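Side-chain contact in transcriptional regulator, TetR family (Marinobacter aquaeolei, PDB 3NNR), which probably binds DNA through a helix-turn-helix motif and acts as a transcriptional regulator: residues F83-V88 and Q189-E194. Numbering follows the deposited sequence.
Sequences FYLESV and QVLTLE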
loop_
_atom_site.group_PDB
_atom_site.type_symbol
_atom_site.label_atom_id
_atom_site.label_comp_id
_atom_site.label_asym_id
_atom_site.label_seq_id
_atom_site.Cartn_x
_atom_site.Cartn_y
_atom_site.Cartn_z
ATOM N N PHE A 83 -3.909 -21.725 0.286
ATOM C CA PHE A 83 -3.653 -21.696 -1.147
ATOM C C PHE A 83 -4.009 -20.295 -1.714
ATOM O O PHE A 83 -3.172 -19.645 -2.367
ATOM C CB PHE A 83 -4.384 -22.803 -1.898
ATOM C CG PHE A 83 -4.618 -22.440 -3.314
ATOM C CD1 PHE A 83 -3.553 -22.394 -4.200
ATOM C CD2 PHE A 83 -5.877 -22.007 -3.739
ATOM C CE1 PHE A 83 -3.747 -21.955 -5.506
ATOM C CE2 PHE A 83 -6.083 -21.595 -5.036
ATOM C CZ PHE A 83 -5.018 -21.564 -5.929
ATOM N N TYR A 84 -5.224 -19.812 -1.452
ATOM C CA TYR A 84 -5.619 -18.486 -1.941
ATOM C C TYR A 84 -4.602 -17.414 -1.536
ATOM O O TYR A 84 -4.216 -16.565 -2.365
ATOM C CB TYR A 84 -7.021 -18.046 -1.459
ATOM C CG TYR A 84 -8.185 -18.957 -1.844
ATOM C CD1 TYR A 84 -8.356 -19.404 -3.151
ATOM C CD2 TYR A 84 -9.152 -19.323 -0.907
ATOM C CE1 TYR A 84 -9.438 -20.228 -3.509
ATOM C CE2 TYR A 84 -10.236 -20.173 -1.255
ATOM C CZ TYR A 84 -10.373 -20.614 -2.550
ATOM O OH TYR A 84 -11.416 -21.449 -2.891
ATOM N N LEU A 85 -4.157 -17.458 -0.277
ATOM C CA LEU A 85 -3.200 -16.476 0.235
ATOM C C LEU A 85 -1.824 -16.643 -0.390
ATOM O O LEU A 85 -1.306 -15.710 -0.942
ATOM C CB LEU A 85 -3.109 -16.512 1.772
ATOM C CG LEU A 85 -4.304 -15.966 2.533
ATOM C CD1 LEU A 85 -4.115 -16.203 4.013
ATOM C CD2 LEU A 85 -4.473 -14.492 2.241
ATOM N N GLU A 86 -1.254 -17.833 -0.323
ATOM C CA GLU A 86 0.081 -18.069 -0.914
ATOM C C GLU A 86 0.192 -17.742 -2.411
ATOM O O GLU A 86 1.167 -17.123 -2.842
ATOM C CB GLU A 86 0.546 -19.512 -0.690
ATOM C CG GLU A 86 1.018 -19.780 0.755
ATOM C CD GLU A 86 1.763 -21.104 0.938
ATOM O OE1 GLU A 86 2.330 -21.653 -0.033
ATOM O OE2 GLU A 86 1.818 -21.577 2.081
ATOM N N SER A 87 -0.820 -18.155 -3.171
ATOM C CA SER A 87 -0.834 -18.005 -4.620
ATOM C C SER A 87 -0.920 -16.556 -5.049
ATOM O O SER A 87 -0.260 -16.168 -5.999
ATOM C CB SER A 87 -1.969 -18.848 -5.236
ATOM O OG SER A 87 -3.258 -18.372 -4.897
ATOM N N VAL A 88 -1.734 -15.771 -4.343
ATOM C CA VAL A 88 -1.837 -14.334 -4.569
ATOM C C VAL A 88 -0.493 -13.669 -4.190
ATOM O O VAL A 88 -0.021 -12.836 -4.935
ATOM C CB VAL A 88 -3.039 -13.698 -3.806
ATOM C CG1 VAL A 88 -3.014 -12.215 -3.911
ATOM C CG2 VAL A 88 -4.347 -14.215 -4.386
ATOM N N GLN A 189 0.109 -11.151 8.846
ATOM C CA GLN A 189 -0.611 -9.871 8.956
ATOM C C GLN A 189 -2.069 -9.953 8.488
ATOM O O GLN A 189 -2.934 -9.321 9.105
ATOM C CB GLN A 189 0.133 -8.750 8.219
ATOM C CG GLN A 189 1.510 -8.418 8.824
ATOM C CD GLN A 189 1.441 -7.888 10.226
ATOM O OE1 GLN A 189 0.636 -7.023 10.513
ATOM N NE2 GLN A 189 2.298 -8.382 11.099
ATOM N N VAL A 190 -2.334 -10.700 7.412
ATOM C CA VAL A 190 -3.709 -10.903 6.924
ATOM C C VAL A 190 -4.521 -11.727 7.930
ATOM O O VAL A 190 -5.662 -11.383 8.238
ATOM C CB VAL A 190 -3.770 -11.577 5.533
ATOM C CG1 VAL A 190 -5.199 -11.870 5.169
ATOM C CG2 VAL A 190 -3.137 -10.655 4.469
ATOM N N LEU A 191 -3.922 -12.789 8.461
ATOM C CA LEU A 191 -4.611 -13.640 9.434
ATOM C C LEU A 191 -4.857 -12.910 10.764
ATOM O O LEU A 191 -5.811 -13.225 11.474
ATOM C CB LEU A 191 -3.893 -14.989 9.597
ATOM C CG LEU A 191 -3.884 -15.879 8.337
ATOM C CD1 LEU A 191 -2.994 -17.073 8.525
ATOM C CD2 LEU A 191 -5.275 -16.362 7.940
ATOM N N THR A 192 -4.018 -11.923 11.069
ATOM C CA THR A 192 -4.212 -11.067 12.235
ATOM C C THR A 192 -5.541 -10.312 12.135
ATOM O O THR A 192 -6.154 -10.041 13.161
ATOM C CB THR A 192 -3.054 -10.071 12.400
ATOM O OG1 THR A 192 -1.838 -10.811 12.555
ATOM C CG2 THR A 192 -3.250 -9.168 13.598
ATOM N N LEU A 193 -5.986 -9.992 10.915
ATOM C CA LEU A 193 -7.281 -9.320 10.722
ATOM C C LEU A 193 -8.453 -10.172 11.216
ATOM O O LEU A 193 -9.388 -9.619 11.773
ATOM C CB LEU A 193 -7.539 -8.936 9.256
ATOM C CG LEU A 193 -6.554 -7.994 8.597
ATOM C CD1 LEU A 193 -6.853 -7.898 7.099
ATOM C CD2 LEU A 193 -6.600 -6.628 9.286
ATOM N N GLU A 194 -8.381 -11.487 11.041
ATOM C CA GLU A 194 -9.474 -12.393 11.438
ATOM C C GLU A 194 -9.272 -13.127 12.767
ATOM O O GLU A 194 -10.126 -13.927 13.110
ATOM C CB GLU A 194 -9.804 -13.371 10.296
ATOM C CG GLU A 194 -10.160 -12.682 8.934
ATOM C CD GLU A 194 -11.422 -11.774 8.956
ATOM O OE1 GLU A 194 -12.484 -12.195 9.500
ATOM O OE2 GLU A 194 -11.350 -10.649 8.387
#
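L85 and V190, whose CA atoms are 8.7 Å apart, mark the closest backbone approach of two helical segments, F83-V88 and Q189-E194. No hydrogen bond crosses; three branched aliphatic side chains meet by van der Waals contact, and their methyls suit a largely buried seam. L85 divides its two methyls between neighbouring residues: CD2 lies 4.0 Å from CG1 of V190, and CD1 lies 4.1 Å from CD2 of L191. L85 and V190 point at each other's helix and slip past one another in opposite senses. The short V190 suits this place, for its CG1, anti to the backbone N (chi1 174°), supplies a methyl without a long arm. L191 starts off to the side, and its longer leucine chain brings CD2 round to L85. An unidentified bound molecule, probably from the crystallisation liquor, lies about 4 Å from the side chain of L85, so this seam may border a pocket. The contact joins helix 78-94 to helix 186-194 in what is probably the C-terminal regulatory domain of this all-helical TetR-type fold. I187 adds to the packing on L85, helix 145-160 backs V190 through V158 and I159, and L193 packs on L193 of the second subunit.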